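Local coordinates for protein bifunctional enzyme IspD/IspF (Campylobacter jejuni, PDB 1W55) that makes 4-diphosphocytidyl-2-C-methyl-D-erythritol from CTP and methylerythritol phosphate, and cyclises its 2-phosphate to methylerythritol 2,4-cyclodiphosphate with release of CMP, in isoprenoid precursor biosynthesis, at residues Gly267-Pro271 with Leu285-Ala289; Leu229-Ile234 with Ala320-Ile325. All coordinates share one frame; numbering follows the deposited sequence.

Interaction 1: Gly267-Pro271 with Leu285-Ala289; sequences GELYP and LLKQA. With C (cytidine-5'-monophosphate), chain C.
Leu269, the last residue of the short helix 266-269, and Tyr270 just after it face one side of helix 282-295 in the IspF domain, with CA atoms 7.9 Å apart at Leu269 and Ala289. Tyr270 is the first residue to leave helical geometry, and its ring reaches across to the longer helix. With CG anti to its own carbonyl carbon (chi1 -53°), the ring lies between two leucines: Leu269 CG sits over the centre of one face, and on the opposite face Leu285 CD2 makes a CH-pi contact 3.9 Å from the ring centroid. Gln288 CB lies near the ring plane and touches the phenol OH at 3.2 Å. That OH donates to Leu285 O at 2.7 Å, in the carbonyl plane and on a lone pair; the same oxygen accepts the helical bond from Ala289 N, so the tyrosine adds a second donor without breaking the helix. The rings of Tyr270 and Phe277 meet edge-to-face. Tyr270 belongs, by similarity, to the binding site for the IspF substrate, while the start of the short helix borders bound CMP. There Glu268 forms a salt bridge with Lys318 of a neighbouring subunit, and Gly267 N gives a weak hydrogen bond to CMP O3' at 3.0 Å.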
loop_
_atom_site.group_PDB
_atom_site.type_symbol
_atom_site.label_atom_id
_atom_site.label_comp_id
_atom_site.label_asym_id
_atom_site.label_seq_id
_atom_site.Cartn_x
_atom_site.Cartn_y
_atom_site.Cartn_z
ATOM N N GLY A 267 5.729 17.377 -45.564
ATOM C CA GLY A 267 6.733 17.687 -46.561
ATOM C C GLY A 267 8.125 17.214 -46.210
ATOM O O GLY A 267 8.903 16.916 -47.107
ATOM N N GLU A 268 8.443 17.151 -44.915
ATOM C CA GLU A 268 9.714 16.592 -44.453
ATOM C C GLU A 268 9.693 15.061 -44.527
ATOM O O GLU A 268 10.720 14.434 -44.785
ATOM C CB GLU A 268 10.025 17.038 -43.014
ATOM C CG GLU A 268 9.893 18.545 -42.747
ATOM C CD GLU A 268 11.009 19.375 -43.381
ATOM O OE1 GLU A 268 12.146 18.854 -43.505
ATOM O OE2 GLU A 268 10.751 20.545 -43.763
ATOM N N LEU A 269 8.526 14.459 -44.294
ATOM C CA LEU A 269 8.408 13.001 -44.323
ATOM C C LEU A 269 8.218 12.461 -45.750
ATOM O O LEU A 269 8.794 11.435 -46.099
ATOM C CB LEU A 269 7.280 12.515 -43.398
ATOM C CG LEU A 269 7.083 11.000 -43.245
ATOM C CD1 LEU A 269 8.363 10.301 -42.764
ATOM C CD2 LEU A 269 5.912 10.677 -42.311
ATOM N N TYR A 270 7.412 13.157 -46.554
ATOM C CA TYR A 270 7.159 12.776 -47.941
ATOM C C TYR A 270 7.434 13.945 -48.889
ATOM O O TYR A 270 6.486 14.558 -49.383
ATOM C CB TYR A 270 5.712 12.321 -48.122
ATOM C CG TYR A 270 5.268 11.232 -47.169
ATOM C CD1 TYR A 270 4.279 11.480 -46.219
ATOM C CD2 TYR A 270 5.819 9.949 -47.232
ATOM C CE1 TYR A 270 3.849 10.485 -45.346
ATOM C CE2 TYR A 270 5.404 8.943 -46.359
ATOM C CZ TYR A 270 4.417 9.220 -45.416
ATOM O OH TYR A 270 3.994 8.239 -44.549
ATOM N N PRO A 271 8.711 14.250 -49.148
ATOM C CA PRO A 271 9.075 15.401 -49.998
ATOM C C PRO A 271 8.519 15.229 -51.412
ATOM O O PRO A 271 8.917 14.304 -52.114
ATOM C CB PRO A 271 10.613 15.379 -50.017
ATOM C CG PRO A 271 11.037 14.408 -48.960
ATOM C CD PRO A 271 9.889 13.501 -48.671
ATOM N N LEU A 285 -0.298 6.994 -46.572
ATOM C CA LEU A 285 0.722 7.930 -46.107
ATOM C C LEU A 285 0.461 8.318 -44.657
ATOM O O LEU A 285 1.388 8.367 -43.853
ATOM C CB LEU A 285 0.757 9.189 -46.982
ATOM C CG LEU A 285 1.129 9.061 -48.465
ATOM C CD1 LEU A 285 1.216 10.438 -49.108
ATOM C CD2 LEU A 285 2.433 8.302 -48.664
ATOM N N LEU A 286 -0.811 8.589 -44.343
ATOM C CA LEU A 286 -1.269 8.832 -42.976
ATOM C C LEU A 286 -0.926 7.670 -42.047
ATOM O O LEU A 286 -0.369 7.875 -40.965
ATOM C CB LEU A 286 -2.789 9.085 -42.950
ATOM C CG LEU A 286 -3.481 9.102 -41.576
ATOM C CD1 LEU A 286 -2.903 10.210 -40.656
ATOM C CD2 LEU A 286 -5.005 9.238 -41.704
ATOM N N LYS A 287 -1.273 6.453 -42.466
ATOM C CA LYS A 287 -0.999 5.257 -41.672
ATOM C C LYS A 287 0.503 5.100 -41.374
ATOM O O LYS A 287 0.895 4.772 -40.253
ATOM C CB LYS A 287 -1.528 4.012 -42.378
ATOM C CG LYS A 287 -1.204 2.705 -41.662
ATOM C CD LYS A 287 -1.394 1.495 -42.568
ATOM C CE LYS A 287 -2.859 1.039 -42.620
ATOM N NZ LYS A 287 -3.273 0.229 -41.429
ATOM N N GLN A 288 1.331 5.350 -42.378
ATOM C CA GLN A 288 2.779 5.221 -42.229
ATOM C C GLN A 288 3.366 6.295 -41.317
ATOM O O GLN A 288 4.335 6.039 -40.601
ATOM C CB GLN A 288 3.464 5.247 -43.599
ATOM C CG GLN A 288 3.333 3.940 -44.373
ATOM C CD GLN A 288 4.014 3.998 -45.730
ATOM O OE1 GLN A 288 5.152 4.455 -45.840
ATOM N NE2 GLN A 288 3.318 3.548 -46.761
ATOM N N ALA A 289 2.789 7.497 -41.357
ATOM C CA ALA A 289 3.206 8.570 -40.455
ATOM C C ALA A 289 2.895 8.208 -38.985
ATOM O O ALA A 289 3.716 8.423 -38.100
ATOM C CB ALA A 289 2.530 9.871 -40.840
HETATM O OP3 C C . 1.772 21.878 -48.591
HETATM P P C C . 2.611 22.797 -49.427
HETATM O OP1 C C . 2.257 24.240 -49.267
HETATM O OP2 C C . 2.663 22.352 -50.860
HETATM O "O5'" C C . 4.095 22.653 -48.841
HETATM C "C5'" C C . 4.816 21.432 -48.921
HETATM C "C4'" C C . 5.879 21.382 -47.825
HETATM O "O4'" C C . 6.804 22.477 -47.922
HETATM C "C3'" C C . 5.334 21.472 -46.400
HETATM O "O3'" C C . 4.928 20.203 -45.894
HETATM C "C2'" C C . 6.511 22.033 -45.621
HETATM O "O2'" C C . 7.429 20.982 -45.332
HETATM C "C1'" C C . 7.241 22.903 -46.620
HETATM N N1 C C . 7.069 24.371 -46.489
HETATM C C2 C C . 8.070 25.154 -45.877
HETATM O O2 C C . 9.083 24.601 -45.397
HETATM N N3 C C . 7.946 26.505 -45.791
HETATM C C4 C C . 6.852 27.127 -46.291
HETATM N N4 C C . 6.719 28.479 -46.209
HETATM C C5 C C . 5.849 26.372 -46.885
HETATM C C6 C C . 5.982 24.987 -46.987
#

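Interaction 2: Leu229-Ile234 with Ala320-Ile325; sequences LAGVQI and AMQSNI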
loop_
_atom_site.group_PDB
_atom_site.type_symbol
_atom_site.label_atom_id
_atom_site.label_comp_id
_atom_site.label_asym_id
_atom_site.label_seq_id
_atom_site.Cartn_x
_atom_site.Cartn_y
_atom_site.Cartn_z
ATOM N N LEU A 229 -11.955 12.707 -49.294
ATOM C CA LEU A 229 -11.603 13.273 -48.001
ATOM C C LEU A 229 -11.607 12.136 -46.993
ATOM O O LEU A 229 -12.596 11.400 -46.882
ATOM C CB LEU A 229 -12.586 14.371 -47.601
ATOM C CG LEU A 229 -12.626 15.653 -48.437
ATOM C CD1 LEU A 229 -13.619 16.626 -47.801
ATOM C CD2 LEU A 229 -11.243 16.294 -48.583
ATOM N N ALA A 230 -10.490 11.982 -46.279
ATOM C CA ALA A 230 -10.266 10.819 -45.414
ATOM C C ALA A 230 -10.526 9.522 -46.185
ATOM O O ALA A 230 -11.042 8.540 -45.629
ATOM C CB ALA A 230 -11.132 10.895 -44.138
ATOM N N GLY A 231 -10.166 9.535 -47.468
ATOM C CA GLY A 231 -10.270 8.364 -48.323
ATOM C C GLY A 231 -11.685 8.026 -48.770
ATOM O O GLY A 231 -11.909 6.965 -49.337
ATOM N N VAL A 232 -12.631 8.921 -48.503
ATOM C CA VAL A 232 -14.040 8.701 -48.797
ATOM C C VAL A 232 -14.462 9.614 -49.950
ATOM O O VAL A 232 -14.180 10.817 -49.929
ATOM C CB VAL A 232 -14.908 9.002 -47.545
ATOM C CG1 VAL A 232 -16.417 8.968 -47.884
ATOM C CG2 VAL A 232 -14.570 8.026 -46.397
ATOM N N GLN A 233 -15.131 9.055 -50.959
ATOM C CA GLN A 233 -15.546 9.873 -52.098
ATOM C C GLN A 233 -16.727 10.763 -51.735
ATOM O O GLN A 233 -17.794 10.277 -51.347
ATOM C CB GLN A 233 -15.860 9.032 -53.338
ATOM C CG GLN A 233 -16.016 9.902 -54.593
ATOM C CD GLN A 233 -16.311 9.107 -55.840
ATOM O OE1 GLN A 233 -17.442 9.116 -56.334
ATOM N NE2 GLN A 233 -15.302 8.419 -56.358
ATOM N N ILE A 234 -16.520 12.069 -51.864
ATOM C CA ILE A 234 -17.516 13.070 -51.478
ATOM C C ILE A 234 -18.314 13.523 -52.705
ATOM O O ILE A 234 -19.520 13.763 -52.639
ATOM C CB ILE A 234 -16.806 14.301 -50.832
ATOM C CG1 ILE A 234 -15.848 13.881 -49.699
ATOM C CG2 ILE A 234 -17.815 15.338 -50.366
ATOM C CD1 ILE A 234 -16.396 12.849 -48.708
ATOM N N ALA A 320 -18.765 8.083 -42.232
ATOM C CA ALA A 320 -17.885 7.266 -43.062
ATOM C C ALA A 320 -16.404 7.726 -43.009
ATOM O O ALA A 320 -15.500 6.901 -42.952
ATOM C CB ALA A 320 -18.403 7.244 -44.509
ATOM N N MET A 321 -16.172 9.037 -43.040
ATOM C CA MET A 321 -14.818 9.593 -42.892
ATOM C C MET A 321 -14.196 9.188 -41.553
ATOM O O MET A 321 -13.056 8.711 -41.502
ATOM C CB MET A 321 -14.852 11.121 -43.009
ATOM C CG MET A 321 -15.071 11.616 -44.432
ATOM S SD MET A 321 -15.354 13.390 -44.575
ATOM C CE MET A 321 -13.836 13.922 -44.377
ATOM N N GLN A 322 -14.965 9.377 -40.481
ATOM C CA GLN A 322 -14.575 8.977 -39.129
ATOM C C GLN A 322 -14.232 7.496 -39.056
ATOM O O GLN A 322 -13.230 7.101 -38.444
ATOM C CB GLN A 322 -15.701 9.312 -38.134
ATOM C CG GLN A 322 -15.761 10.803 -37.808
ATOM C CD GLN A 322 -17.054 11.265 -37.116
ATOM O OE1 GLN A 322 -17.425 12.429 -37.246
ATOM N NE2 GLN A 322 -17.716 10.374 -36.376
ATOM N N SER A 323 -15.062 6.677 -39.693
ATOM C CA SER A 323 -14.885 5.230 -39.664
ATOM C C SER A 323 -13.666 4.783 -40.487
ATOM O O SER A 323 -12.925 3.879 -40.078
ATOM C CB SER A 323 -16.181 4.517 -40.107
ATOM O OG SER A 323 -15.918 3.165 -40.452
ATOM N N ASN A 324 -13.452 5.412 -41.636
ATOM C CA ASN A 324 -12.259 5.129 -42.446
ATOM C C ASN A 324 -10.932 5.554 -41.776
ATOM O O ASN A 324 -9.936 4.826 -41.850
ATOM C CB ASN A 324 -12.393 5.756 -43.838
ATOM C CG ASN A 324 -11.524 5.054 -44.890
ATOM O OD1 ASN A 324 -11.393 3.822 -44.899
ATOM N ND2 ASN A 324 -10.919 5.838 -45.770
ATOM N N ILE A 325 -10.924 6.720 -41.121
ATOM C CA ILE A 325 -9.785 7.133 -40.289
ATOM C C ILE A 325 -9.523 6.127 -39.176
ATOM O O ILE A 325 -8.376 5.787 -38.913
ATOM C CB ILE A 325 -9.986 8.558 -39.666
ATOM C CG1 ILE A 325 -9.972 9.648 -40.740
ATOM C CG2 ILE A 325 -8.899 8.849 -38.597
ATOM C CD1 ILE A 325 -10.617 10.993 -40.279
#
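Ala230 CB packs against both Met321 CB and Ile325 CG1, the latter 3.8 Å away, at the tip of a beta hairpin whose type I' turn runs from Leu229 to Val232. The hairpin, strands 227-229 and 232-235 of the IspF domain, lies against helix 318-329; strand segment 232-234 and helix segment 320-325 run nearly antiparallel, at 159°, with axes 9.4 Å apart. Met321 extends to SD and then bends (chi3 76°), which brings CE against Leu229 CB at 3.5 Å, a tight contact. At the last residue of the turn, Val232 lays CG2 against the helix backbone, 3.8 Å from Met321 CA, and Ile234 CD1 approaches the Met321 sulfur. Leu249 of helix 248-260 touches both Ala230 and Met321, joining a second helix to this apolar patch. Toward the polar edge, the turn has two polar partners: Asp247 accepts hydrogen bonds from the backbone N of Ala230 and Gly231, and Asn324 engages the carbonyl of Ala230. Asn324 CG stands anti to its backbone N (chi1 -156°), which brings ND2 beside Gly231 CA. ND2 donates almost straight to Ala230 O at 2.7 Å, tilted 21° from the carbonyl plane, with that oxygen close to the amide plane.

Interactions 1 and 2 both lie in the IspF domain, their centres 18 Å apart and their nearest atoms about 5 Å apart without touching. Helix 248-260 links them: Leu258 meets Leu269 and Thr254 meets Ala289 of interaction 1, and Leu253 meets Ile325 of interaction 2. A hydrogen bond from Lys287 NZ to Thr328 O also joins helix 282-295 to helix 318-329. Segment 267-271 touches a CMP that is also gripped by Thr342, Leu314 and Ala309 of a neighbouring subunit, whereas interaction 2 stands back, its Leu229 side chain about 8 Å from a bound CMP. The Tyr270 side chain is about 11 Å from a magnesium ion, and the Leu229 side chain is about 13 Å from a bound magnesium ion.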